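Long-range contacts in dihydrodipicolinate synthase (Bacillus clausii KSM-K16, PDB 3E96), which probably catalyses the formation of 4-hydroxy-tetrahydrodipicolinate on a TIM-barrel scaffold: residues Ile20-Ile30 with Gln273-Pro281; Ser29-Glu37 with Glu66-Tyr77. All blocks are in the same frame, centred on the assembly; numbering follows the deposited sequence.

Contact 1 of 2, residues Ile20-Ile30 with Gln273-Pro281; sequences ITPFRKSDGSI and QNAGVTRAP
Arg279 lies flat over Phe23 and at the same time grips the carbonyl oxygen of Gly28, a compact example of how one arginine can serve an aromatic face and a backbone acceptor together. Both NE and NH1 of Arg279 donate to Gly28 O, at 2.8 and 2.9 Å, and the oxygen sits in the guanidinium plane, at its edge. The guanidinium has further partners: NH1 also forms a salt bridge with Glu66, and NH2 bonds to Ala61 O. With the chain extended from CG to NE, Arg279 runs across the Phe23 ring, CG standing 3.7 Å from its centroid and the guanidinium plane turned 15° from the ring. The opposite ring face receives Thr21 O, itself bonded to Lys265. Replacing Arg279 by alanine removes both donors to Gly28 O, and is likely to leave that oxygen and the Glu66 carboxylate without these mates and one face of Phe23 less covered.

Farther along, Val277 N donates to Phe23 O over 2.9 Å in a nearly straight bond, 165° at the hydrogen, lying in the carbonyl plane. Gly276 CA adds a C-H contact to the same oxygen; a side chain on this residue would collide with it. Ala275 O, by contrast, is buried with no hydrogen-bond partner in the model, and Pro22 CA offers it just a C-H contact at 3.2 Å. Within 20-30, Asp27 OD1 accepts from Ser29 N in an Asx turn and also from Ser29 OG.

Apolar contact resumes where Ile20 CD1 meets Ala275 CB at 3.6 Å. Two loops are thereby joined, one leading into helix 32-43, the other leaving helix 262-270, whose Met268 packs against Ile20 and Ala275, while Tyr35 of helix 32-43 packs against Pro22.

Contact 2 of 2, residues Ser29-Glu37 with Glu66-Tyr77; sequences SIDWHHYKE and EAKEEVRRTVEY
Trp32 and Arg73 both hold CG anti to the carbonyl carbon, beside the backbone N, and a bend at chi2 of Arg73 (-93°) then lays its guanidinium over one face of the indole. The planes are only 7° apart, and Arg73 CZ stands 3.7 Å from the centroid of the five-membered ring, a cation-pi stack, while Arg73 CG makes a CH-pi contact over the six-membered ring. Ile30 CG2 lies over the opposite face. Two bonds fix the rotation of the guanidinium: NE reaches the anti lone pair of Glu69 OE2 in a salt bridge, while NH1 donates to Tyr77 OH. Glu69 OE1 in turn takes NE and NH2 of Arg72, which probably spreads the charge along the helix surface.

This is packing between the first two outer helices of a TIM barrel, 32-43 and 64-78; the axes of segments 32-37 and 66-77 come within 10.4 Å, at a signed crossing angle of -50°. Trp32 is the knob, set in a hole made by Glu69, Glu70, Arg73 and Tyr77, with its CH2 3.5 Å from Glu70 CA.

Deeper in the interface, Tyr35 OH donates to Thr74 OG1 at 2.6 Å, the threonine oxygen lying near the plane of the phenol ring. Thr74 OG1 in turn donates a hydrogen bond to Glu70 O, so the two hydroxyls form a chain that ends on a helix carbonyl. Lys36 CB sits 3.7 Å over the centre of the Tyr77 ring, and Lys36 NZ forms a salt bridge with Asp40. A water joins Ile30 N to Glu66 OE2, which also pairs with Arg279 in a salt bridge; Ile30 CD1 touches that oxygen at 3.6 Å.

In the fold
Contacts 1 and 2 share Ser29 and Ile30, and their centres are 13 Å apart. Contact 2 joins parts of the chain that lie within the long span bridged by contact 1. Two polar links tie them: Arg279 NH1 meets Glu66 OE2 at 2.8 Å in a salt bridge, and Thr21 OG1 and Glu70 OE1, 2.6 Å apart, probably share a hydrogen bond. Thr56, predicted to bind pyruvate, is close by: the side chain of Ile20 in contact 1 is about 4 Å from that of Thr56, and that of Glu70 in contact 2 lies about 9 Å from the side chain of Thr56 and about 12 Å from that of Lys167, the predicted Schiff-base residue.

Contact 1 of 2, residues Ile20-Ile30 with Gln273-Pro281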
loop_
_atom_site.group_PDB
_atom_site.type_symbol
_atom_site.label_atom_id
_atom_site.label_comp_id
_atom_site.label_asym_id
_atom_site.label_seq_id
_atom_site.Cartn_x
_atom_site.Cartn_y
_atom_site.Cartn_z
ATOM N N ILE B 20 -18.195 -0.030 6.974
ATOM C CA ILE B 20 -17.380 -1.230 7.037
ATOM C C ILE B 20 -17.955 -2.162 5.973
ATOM O O ILE B 20 -19.064 -1.940 5.475
ATOM C CB ILE B 20 -17.539 -1.971 8.379
ATOM C CG1 ILE B 20 -19.029 -2.252 8.627
ATOM C CG2 ILE B 20 -16.930 -1.170 9.501
ATOM C CD1 ILE B 20 -19.299 -3.406 9.586
ATOM N N THR B 21 -17.194 -3.191 5.619
ATOM C CA THR B 21 -17.670 -4.207 4.692
ATOM C C THR B 21 -17.755 -5.450 5.577
ATOM O O THR B 21 -16.735 -6.043 5.937
ATOM C CB THR B 21 -16.683 -4.490 3.542
ATOM O OG1 THR B 21 -16.454 -3.288 2.793
ATOM C CG2 THR B 21 -17.260 -5.556 2.606
ATOM N N PRO B 22 -18.978 -5.842 5.972
ATOM C CA PRO B 22 -19.148 -7.023 6.826
ATOM C C PRO B 22 -18.634 -8.288 6.145
ATOM O O PRO B 22 -19.018 -8.578 5.015
ATOM C CB PRO B 22 -20.664 -7.081 7.048
ATOM C CG PRO B 22 -21.093 -5.648 6.882
ATOM C CD PRO B 22 -20.273 -5.196 5.704
ATOM N N PHE B 23 -17.764 -9.031 6.827
ATOM C CA PHE B 23 -17.233 -10.274 6.272
ATOM C C PHE B 23 -17.622 -11.422 7.194
ATOM O O PHE B 23 -17.541 -11.294 8.417
ATOM C CB PHE B 23 -15.704 -10.239 6.167
ATOM C CG PHE B 23 -15.168 -9.192 5.236
ATOM C CD1 PHE B 23 -15.578 -9.139 3.910
ATOM C CD2 PHE B 23 -14.205 -8.283 5.679
ATOM C CE1 PHE B 23 -15.036 -8.198 3.032
ATOM C CE2 PHE B 23 -13.657 -7.340 4.813
ATOM C CZ PHE B 23 -14.072 -7.297 3.486
ATOM N N ARG B 24 -18.031 -12.544 6.609
ATOM C CA ARG B 24 -18.421 -13.709 7.399
ATOM C C ARG B 24 -17.217 -14.381 8.041
ATOM O O ARG B 24 -16.174 -14.539 7.412
ATOM C CB ARG B 24 -19.150 -14.729 6.524
ATOM C CG ARG B 24 -20.448 -14.216 5.939
ATOM C CD ARG B 24 -21.276 -15.357 5.373
ATOM N NE ARG B 24 -22.607 -14.910 4.976
ATOM C CZ ARG B 24 -22.875 -14.246 3.857
ATOM N NH1 ARG B 24 -21.901 -13.948 3.006
ATOM N NH2 ARG B 24 -24.120 -13.876 3.591
ATOM N N LYS B 25 -17.365 -14.784 9.297
ATOM C CA LYS B 25 -16.278 -15.450 10.002
ATOM C C LYS B 25 -16.011 -16.819 9.384
ATOM O O LYS B 25 -14.870 -17.288 9.351
ATOM C CB LYS B 25 -16.631 -15.620 11.482
ATOM C CG LYS B 25 -15.533 -16.275 12.311
ATOM C CD LYS B 25 -15.947 -16.399 13.769
ATOM C CE LYS B 25 -14.854 -17.056 14.603
ATOM N NZ LYS B 25 -15.249 -17.185 16.035
ATOM N N SER B 26 -17.069 -17.446 8.877
ATOM C CA SER B 26 -16.968 -18.774 8.278
ATOM C C SER B 26 -16.065 -18.875 7.050
ATOM O O SER B 26 -15.201 -19.753 6.989
ATOM C CB SER B 26 -18.362 -19.293 7.914
ATOM O OG SER B 26 -18.931 -18.538 6.859
ATOM N N ASP B 27 -16.259 -17.995 6.071
ATOM C CA ASP B 27 -15.454 -18.045 4.851
ATOM C C ASP B 27 -14.927 -16.694 4.368
ATOM O O ASP B 27 -14.363 -16.600 3.274
ATOM C CB ASP B 27 -16.257 -18.699 3.722
ATOM C CG ASP B 27 -17.518 -17.927 3.376
ATOM O OD1 ASP B 27 -17.747 -16.852 3.971
ATOM O OD2 ASP B 27 -18.283 -18.398 2.503
ATOM N N GLY B 28 -15.122 -15.656 5.174
ATOM C CA GLY B 28 -14.649 -14.331 4.806
ATOM C C GLY B 28 -15.427 -13.641 3.696
ATOM O O GLY B 28 -15.036 -12.568 3.238
ATOM N N SER B 29 -16.531 -14.239 3.256
ATOM C CA SER B 29 -17.326 -13.637 2.190
ATOM C C SER B 29 -18.093 -12.426 2.707
ATOM O O SER B 29 -18.340 -12.295 3.904
ATOM C CB SER B 29 -18.310 -14.656 1.602
ATOM O OG SER B 29 -19.257 -15.069 2.571
ATOM N N ILE B 30 -18.461 -11.535 1.795
ATOM C CA ILE B 30 -19.202 -10.336 2.157
ATOM C C ILE B 30 -20.667 -10.676 2.442
ATOM O O ILE B 30 -21.305 -11.402 1.677
ATOM C CB ILE B 30 -19.155 -9.295 1.013
ATOM C CG1 ILE B 30 -17.696 -8.925 0.709
ATOM C CG2 ILE B 30 -19.947 -8.056 1.396
ATOM C CD1 ILE B 30 -17.533 -8.021 -0.495
ATOM N N GLN B 273 -24.918 -5.319 16.781
ATOM C CA GLN B 273 -25.027 -4.792 15.427
ATOM C C GLN B 273 -24.195 -5.770 14.597
ATOM O O GLN B 273 -23.125 -6.205 15.035
ATOM C CB GLN B 273 -24.442 -3.377 15.351
ATOM C CG GLN B 273 -25.096 -2.389 16.317
ATOM C CD GLN B 273 -24.475 -1.000 16.246
ATOM O OE1 GLN B 273 -23.346 -0.839 15.784
ATOM N NE2 GLN B 273 -25.206 0.005 16.722
ATOM N N ASN B 274 -24.683 -6.126 13.415
ATOM C CA ASN B 274 -23.994 -7.088 12.556
ATOM C C ASN B 274 -22.803 -6.522 11.792
ATOM O O ASN B 274 -22.953 -5.631 10.961
ATOM C CB ASN B 274 -24.995 -7.698 11.579
ATOM C CG ASN B 274 -26.113 -8.435 12.292
ATOM O OD1 ASN B 274 -27.296 -8.205 12.030
ATOM N ND2 ASN B 274 -25.739 -9.323 13.206
ATOM N N ALA B 275 -21.621 -7.059 12.068
ATOM C CA ALA B 275 -20.412 -6.587 11.404
ATOM C C ALA B 275 -19.525 -7.726 10.932
ATOM O O ALA B 275 -18.781 -7.581 9.961
ATOM C CB ALA B 275 -19.628 -5.682 12.344
ATOM N N GLY B 276 -19.602 -8.861 11.612
ATOM C CA GLY B 276 -18.758 -9.975 11.231
ATOM C C GLY B 276 -17.324 -9.685 11.644
ATOM O O GLY B 276 -17.091 -9.032 12.661
ATOM N N VAL B 277 -16.363 -10.142 10.847
ATOM C CA VAL B 277 -14.953 -9.951 11.165
ATOM C C VAL B 277 -14.182 -9.214 10.076
ATOM O O VAL B 277 -14.723 -8.888 9.019
ATOM C CB VAL B 277 -14.252 -11.308 11.373
ATOM C CG1 VAL B 277 -14.881 -12.051 12.538
ATOM C CG2 VAL B 277 -14.352 -12.139 10.090
ATOM N N THR B 278 -12.911 -8.952 10.351
ATOM C CA THR B 278 -12.043 -8.298 9.380
ATOM C C THR B 278 -11.401 -9.411 8.556
ATOM O O THR B 278 -11.459 -10.582 8.941
ATOM C CB THR B 278 -10.909 -7.486 10.067
ATOM O OG1 THR B 278 -10.246 -8.306 11.043
ATOM C CG2 THR B 278 -11.466 -6.236 10.739
ATOM N N ARG B 279 -10.818 -9.056 7.417
ATOM C CA ARG B 279 -10.129 -10.034 6.582
ATOM C C ARG B 279 -8.629 -9.874 6.824
ATOM O O ARG B 279 -8.165 -8.786 7.172
ATOM C CB ARG B 279 -10.403 -9.789 5.093
ATOM C CG ARG B 279 -11.679 -10.418 4.542
ATOM C CD ARG B 279 -11.788 -10.179 3.036
ATOM N NE ARG B 279 -12.998 -10.768 2.465
ATOM C CZ ARG B 279 -13.401 -10.595 1.211
ATOM N NH1 ARG B 279 -14.521 -11.170 0.788
ATOM N NH2 ARG B 279 -12.689 -9.850 0.376
ATOM N N ALA B 280 -7.875 -10.958 6.668
ATOM C CA ALA B 280 -6.424 -10.873 6.815
ATOM C C ALA B 280 -6.093 -9.776 5.802
ATOM O O ALA B 280 -6.743 -9.694 4.763
ATOM C CB ALA B 280 -5.773 -12.192 6.402
ATOM N N PRO B 281 -5.042 -8.971 6.040
ATOM C CA PRO B 281 -4.064 -8.918 7.133
ATOM C C PRO B 281 -4.429 -8.424 8.538
ATOM O O PRO B 281 -3.560 -7.931 9.256
ATOM C CB PRO B 281 -2.936 -8.093 6.523
ATOM C CG PRO B 281 -3.699 -7.069 5.733
ATOM C CD PRO B 281 -4.767 -7.913 5.048
#

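Contact 2 of 2, residues Ser29-Glu37 with Glu66-Tyr77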
loop_
_atom_site.group_PDB
_atom_site.type_symbol
_atom_site.label_atom_id
_atom_site.label_comp_id
_atom_site.label_asym_id
_atom_site.label_seq_id
_atom_site.Cartn_x
_atom_site.Cartn_y
_atom_site.Cartn_z
ATOM N N SER B 29 -16.531 -14.239 3.256
ATOM C CA SER B 29 -17.326 -13.637 2.190
ATOM C C SER B 29 -18.093 -12.426 2.707
ATOM O O SER B 29 -18.340 -12.295 3.904
ATOM C CB SER B 29 -18.310 -14.656 1.602
ATOM O OG SER B 29 -19.257 -15.069 2.571
ATOM N N ILE B 30 -18.461 -11.535 1.795
ATOM C CA ILE B 30 -19.202 -10.336 2.157
ATOM C C ILE B 30 -20.667 -10.676 2.442
ATOM O O ILE B 30 -21.305 -11.402 1.677
ATOM C CB ILE B 30 -19.155 -9.295 1.013
ATOM C CG1 ILE B 30 -17.696 -8.925 0.709
ATOM C CG2 ILE B 30 -19.947 -8.056 1.396
ATOM C CD1 ILE B 30 -17.533 -8.021 -0.495
ATOM N N ASP B 31 -21.187 -10.176 3.559
ATOM C CA ASP B 31 -22.588 -10.401 3.891
ATOM C C ASP B 31 -23.279 -9.103 3.511
ATOM O O ASP B 31 -23.238 -8.125 4.259
ATOM C CB ASP B 31 -22.781 -10.663 5.384
ATOM C CG ASP B 31 -24.212 -11.045 5.719
ATOM O OD1 ASP B 31 -25.139 -10.386 5.202
ATOM O OD2 ASP B 31 -24.408 -11.999 6.503
ATOM N N TRP B 32 -23.904 -9.097 2.340
ATOM C CA TRP B 32 -24.573 -7.905 1.848
ATOM C C TRP B 32 -25.782 -7.501 2.679
ATOM O O TRP B 32 -26.169 -6.333 2.683
ATOM C CB TRP B 32 -24.964 -8.099 0.385
ATOM C CG TRP B 32 -23.776 -8.238 -0.521
ATOM C CD1 TRP B 32 -23.450 -9.321 -1.286
ATOM C CD2 TRP B 32 -22.758 -7.255 -0.762
ATOM N NE1 TRP B 32 -22.294 -9.074 -1.992
ATOM C CE2 TRP B 32 -21.847 -7.814 -1.687
ATOM C CE3 TRP B 32 -22.526 -5.956 -0.284
ATOM C CZ2 TRP B 32 -20.722 -7.119 -2.150
ATOM C CZ3 TRP B 32 -21.405 -5.263 -0.744
ATOM C CH2 TRP B 32 -20.519 -5.850 -1.667
ATOM N N HIS B 33 -26.390 -8.460 3.372
ATOM C CA HIS B 33 -27.531 -8.134 4.214
ATOM C C HIS B 33 -27.006 -7.259 5.345
ATOM O O HIS B 33 -27.607 -6.239 5.695
ATOM C CB HIS B 33 -28.166 -9.401 4.793
ATOM C CG HIS B 33 -29.341 -9.130 5.681
ATOM N ND1 HIS B 33 -30.466 -8.465 5.242
ATOM C CD2 HIS B 33 -29.561 -9.424 6.985
ATOM C CE1 HIS B 33 -31.329 -8.360 6.238
ATOM N NE2 HIS B 33 -30.804 -8.932 7.307
ATOM N N HIS B 34 -25.875 -7.659 5.917
ATOM C CA HIS B 34 -25.279 -6.885 6.997
ATOM C C HIS B 34 -24.807 -5.538 6.461
ATOM O O HIS B 34 -24.858 -4.530 7.164
ATOM C CB HIS B 34 -24.112 -7.654 7.622
ATOM C CG HIS B 34 -24.540 -8.855 8.409
ATOM N ND1 HIS B 34 -23.643 -9.720 8.996
ATOM C CD2 HIS B 34 -25.773 -9.318 8.728
ATOM C CE1 HIS B 34 -24.303 -10.664 9.646
ATOM N NE2 HIS B 34 -25.597 -10.442 9.500
ATOM N N TYR B 35 -24.357 -5.518 5.211
ATOM C CA TYR B 35 -23.899 -4.268 4.611
ATOM C C TYR B 35 -25.076 -3.300 4.512
ATOM O O TYR B 35 -24.950 -2.115 4.822
ATOM C CB TYR B 35 -23.314 -4.510 3.215
ATOM C CG TYR B 35 -22.688 -3.267 2.621
ATOM C CD1 TYR B 35 -21.569 -2.676 3.217
ATOM C CD2 TYR B 35 -23.233 -2.658 1.492
ATOM C CE1 TYR B 35 -21.014 -1.505 2.705
ATOM C CE2 TYR B 35 -22.689 -1.483 0.970
ATOM C CZ TYR B 35 -21.578 -0.912 1.585
ATOM O OH TYR B 35 -21.048 0.256 1.092
ATOM N N LYS B 36 -26.226 -3.810 4.081
ATOM C CA LYS B 36 -27.417 -2.976 3.961
ATOM C C LYS B 36 -27.779 -2.382 5.318
ATOM O O LYS B 36 -28.160 -1.213 5.412
ATOM C CB LYS B 36 -28.592 -3.798 3.419
ATOM C CG LYS B 36 -29.921 -3.058 3.422
ATOM C CD LYS B 36 -31.002 -3.880 2.728
ATOM C CE LYS B 36 -32.387 -3.527 3.253
ATOM N NZ LYS B 36 -32.684 -2.079 3.151
ATOM N N GLU B 37 -27.669 -3.193 6.364
ATOM C CA GLU B 37 -27.971 -2.742 7.720
ATOM C C GLU B 37 -27.045 -1.600 8.122
ATOM O O GLU B 37 -27.460 -0.654 8.794
ATOM C CB GLU B 37 -27.804 -3.890 8.715
ATOM C CG GLU B 37 -28.924 -4.913 8.694
ATOM C CD GLU B 37 -28.601 -6.138 9.527
ATOM O OE1 GLU B 37 -27.966 -5.985 10.593
ATOM O OE2 GLU B 37 -28.991 -7.256 9.121
ATOM N N GLU B 66 -15.233 -7.184 -6.202
ATOM C CA GLU B 66 -15.960 -6.944 -4.962
ATOM C C GLU B 66 -16.064 -5.445 -4.699
ATOM O O GLU B 66 -17.072 -4.967 -4.171
ATOM C CB GLU B 66 -15.264 -7.618 -3.780
ATOM C CG GLU B 66 -15.398 -9.123 -3.745
ATOM C CD GLU B 66 -14.691 -9.721 -2.545
ATOM O OE1 GLU B 66 -13.524 -9.350 -2.301
ATOM O OE2 GLU B 66 -15.295 -10.561 -1.850
ATOM N N ALA B 67 -15.019 -4.703 -5.061
ATOM C CA ALA B 67 -15.019 -3.255 -4.868
ATOM C C ALA B 67 -16.111 -2.633 -5.738
ATOM O O ALA B 67 -16.872 -1.783 -5.280
ATOM C CB ALA B 67 -13.661 -2.671 -5.237
ATOM N N LYS B 68 -16.180 -3.059 -6.997
ATOM C CA LYS B 68 -17.187 -2.533 -7.913
ATOM C C LYS B 68 -18.586 -2.857 -7.406
ATOM O O LYS B 68 -19.466 -1.995 -7.398
ATOM C CB LYS B 68 -17.006 -3.127 -9.312
ATOM C CG LYS B 68 -15.736 -2.697 -10.015
ATOM C CD LYS B 68 -15.578 -3.429 -11.344
ATOM C CE LYS B 68 -14.308 -2.996 -12.064
ATOM N NZ LYS B 68 -14.070 -3.792 -13.310
ATOM N N GLU B 69 -18.786 -4.103 -6.989
ATOM C CA GLU B 69 -20.084 -4.538 -6.485
ATOM C C GLU B 69 -20.483 -3.761 -5.234
ATOM O O GLU B 69 -21.657 -3.447 -5.043
ATOM C CB GLU B 69 -20.055 -6.040 -6.180
ATOM C CG GLU B 69 -21.365 -6.630 -5.641
ATOM C CD GLU B 69 -22.504 -6.613 -6.653
ATOM O OE1 GLU B 69 -22.234 -6.413 -7.857
ATOM O OE2 GLU B 69 -23.672 -6.811 -6.243
ATOM N N GLU B 70 -19.519 -3.450 -4.373
ATOM C CA GLU B 70 -19.859 -2.704 -3.165
ATOM C C GLU B 70 -20.419 -1.335 -3.540
ATOM O O GLU B 70 -21.383 -0.865 -2.933
ATOM C CB GLU B 70 -18.645 -2.540 -2.243
ATOM C CG GLU B 70 -18.952 -1.700 -0.999
ATOM C CD GLU B 70 -17.919 -1.856 0.096
ATOM O OE1 GLU B 70 -17.792 -2.979 0.629
ATOM O OE2 GLU B 70 -17.238 -0.859 0.426
ATOM N N VAL B 71 -19.822 -0.692 -4.537
ATOM C CA VAL B 71 -20.315 0.612 -4.964
ATOM C C VAL B 71 -21.739 0.456 -5.507
ATOM O O VAL B 71 -22.624 1.243 -5.171
ATOM C CB VAL B 71 -19.404 1.244 -6.045
ATOM C CG1 VAL B 71 -20.003 2.559 -6.536
ATOM C CG2 VAL B 71 -18.020 1.505 -5.461
ATOM N N ARG B 72 -21.966 -0.571 -6.324
ATOM C CA ARG B 72 -23.303 -0.806 -6.878
ATOM C C ARG B 72 -24.319 -1.042 -5.764
ATOM O O ARG B 72 -25.401 -0.460 -5.769
ATOM C CB ARG B 72 -23.297 -2.012 -7.829
ATOM C CG ARG B 72 -22.491 -1.798 -9.104
ATOM C CD ARG B 72 -22.770 -2.896 -10.128
ATOM N NE ARG B 72 -22.206 -4.190 -9.747
ATOM C CZ ARG B 72 -21.028 -4.645 -10.165
ATOM N NH1 ARG B 72 -20.274 -3.914 -10.981
ATOM N NH2 ARG B 72 -20.608 -5.840 -9.783
ATOM N N ARG B 73 -23.967 -1.907 -4.816
ATOM C CA ARG B 73 -24.845 -2.217 -3.692
ATOM C C ARG B 73 -25.180 -0.958 -2.892
ATOM O O ARG B 73 -26.317 -0.773 -2.458
ATOM C CB ARG B 73 -24.176 -3.241 -2.767
ATOM C CG ARG B 73 -23.974 -4.623 -3.386
ATOM C CD ARG B 73 -25.142 -5.557 -3.080
ATOM N NE ARG B 73 -24.980 -6.854 -3.732
ATOM C CZ ARG B 73 -25.741 -7.918 -3.491
ATOM N NH1 ARG B 73 -26.724 -7.851 -2.603
ATOM N NH2 ARG B 73 -25.520 -9.052 -4.145
ATOM N N THR B 74 -24.184 -0.098 -2.693
ATOM C CA THR B 74 -24.382 1.133 -1.937
ATOM C C THR B 74 -25.412 2.032 -2.617
ATOM O O THR B 74 -26.319 2.553 -1.965
ATOM C CB THR B 74 -23.058 1.906 -1.781
ATOM O OG1 THR B 74 -22.088 1.058 -1.149
ATOM C CG2 THR B 74 -23.263 3.157 -0.929
ATOM N N VAL B 75 -25.268 2.216 -3.925
ATOM C CA VAL B 75 -26.205 3.046 -4.670
ATOM C C VAL B 75 -27.618 2.495 -4.499
ATOM O O VAL B 75 -28.568 3.251 -4.293
ATOM C CB VAL B 75 -25.840 3.092 -6.172
ATOM C CG1 VAL B 75 -26.937 3.798 -6.962
ATOM C CG2 VAL B 75 -24.514 3.819 -6.357
ATOM N N GLU B 76 -27.753 1.173 -4.557
ATOM C CA GLU B 76 -29.061 0.546 -4.409
ATOM C C GLU B 76 -29.637 0.730 -3.010
ATOM O O GLU B 76 -30.786 1.152 -2.857
ATOM C CB GLU B 76 -28.989 -0.956 -4.712
ATOM C CG GLU B 76 -30.360 -1.644 -4.701
ATOM C CD GLU B 76 -30.273 -3.158 -4.594
ATOM O OE1 GLU B 76 -29.406 -3.755 -5.261
ATOM O OE2 GLU B 76 -31.083 -3.756 -3.848
ATOM N N TYR B 77 -28.845 0.414 -1.990
ATOM C CA TYR B 77 -29.319 0.521 -0.617
ATOM C C TYR B 77 -29.542 1.944 -0.128
ATOM O O TYR B 77 -30.380 2.174 0.744
ATOM C CB TYR B 77 -28.372 -0.209 0.337
ATOM C CG TYR B 77 -28.232 -1.693 0.057
ATOM C CD1 TYR B 77 -29.324 -2.453 -0.375
ATOM C CD2 TYR B 77 -27.013 -2.340 0.234
ATOM C CE1 TYR B 77 -29.197 -3.822 -0.626
ATOM C CE2 TYR B 77 -26.876 -3.703 -0.010
ATOM C CZ TYR B 77 -27.968 -4.438 -0.443
ATOM O OH TYR B 77 -27.819 -5.782 -0.704
HETATM O O HOH W 1 -17.520 -11.939 -1.003
HETATM O O HOH W 2 -31.647 -0.063 2.359
#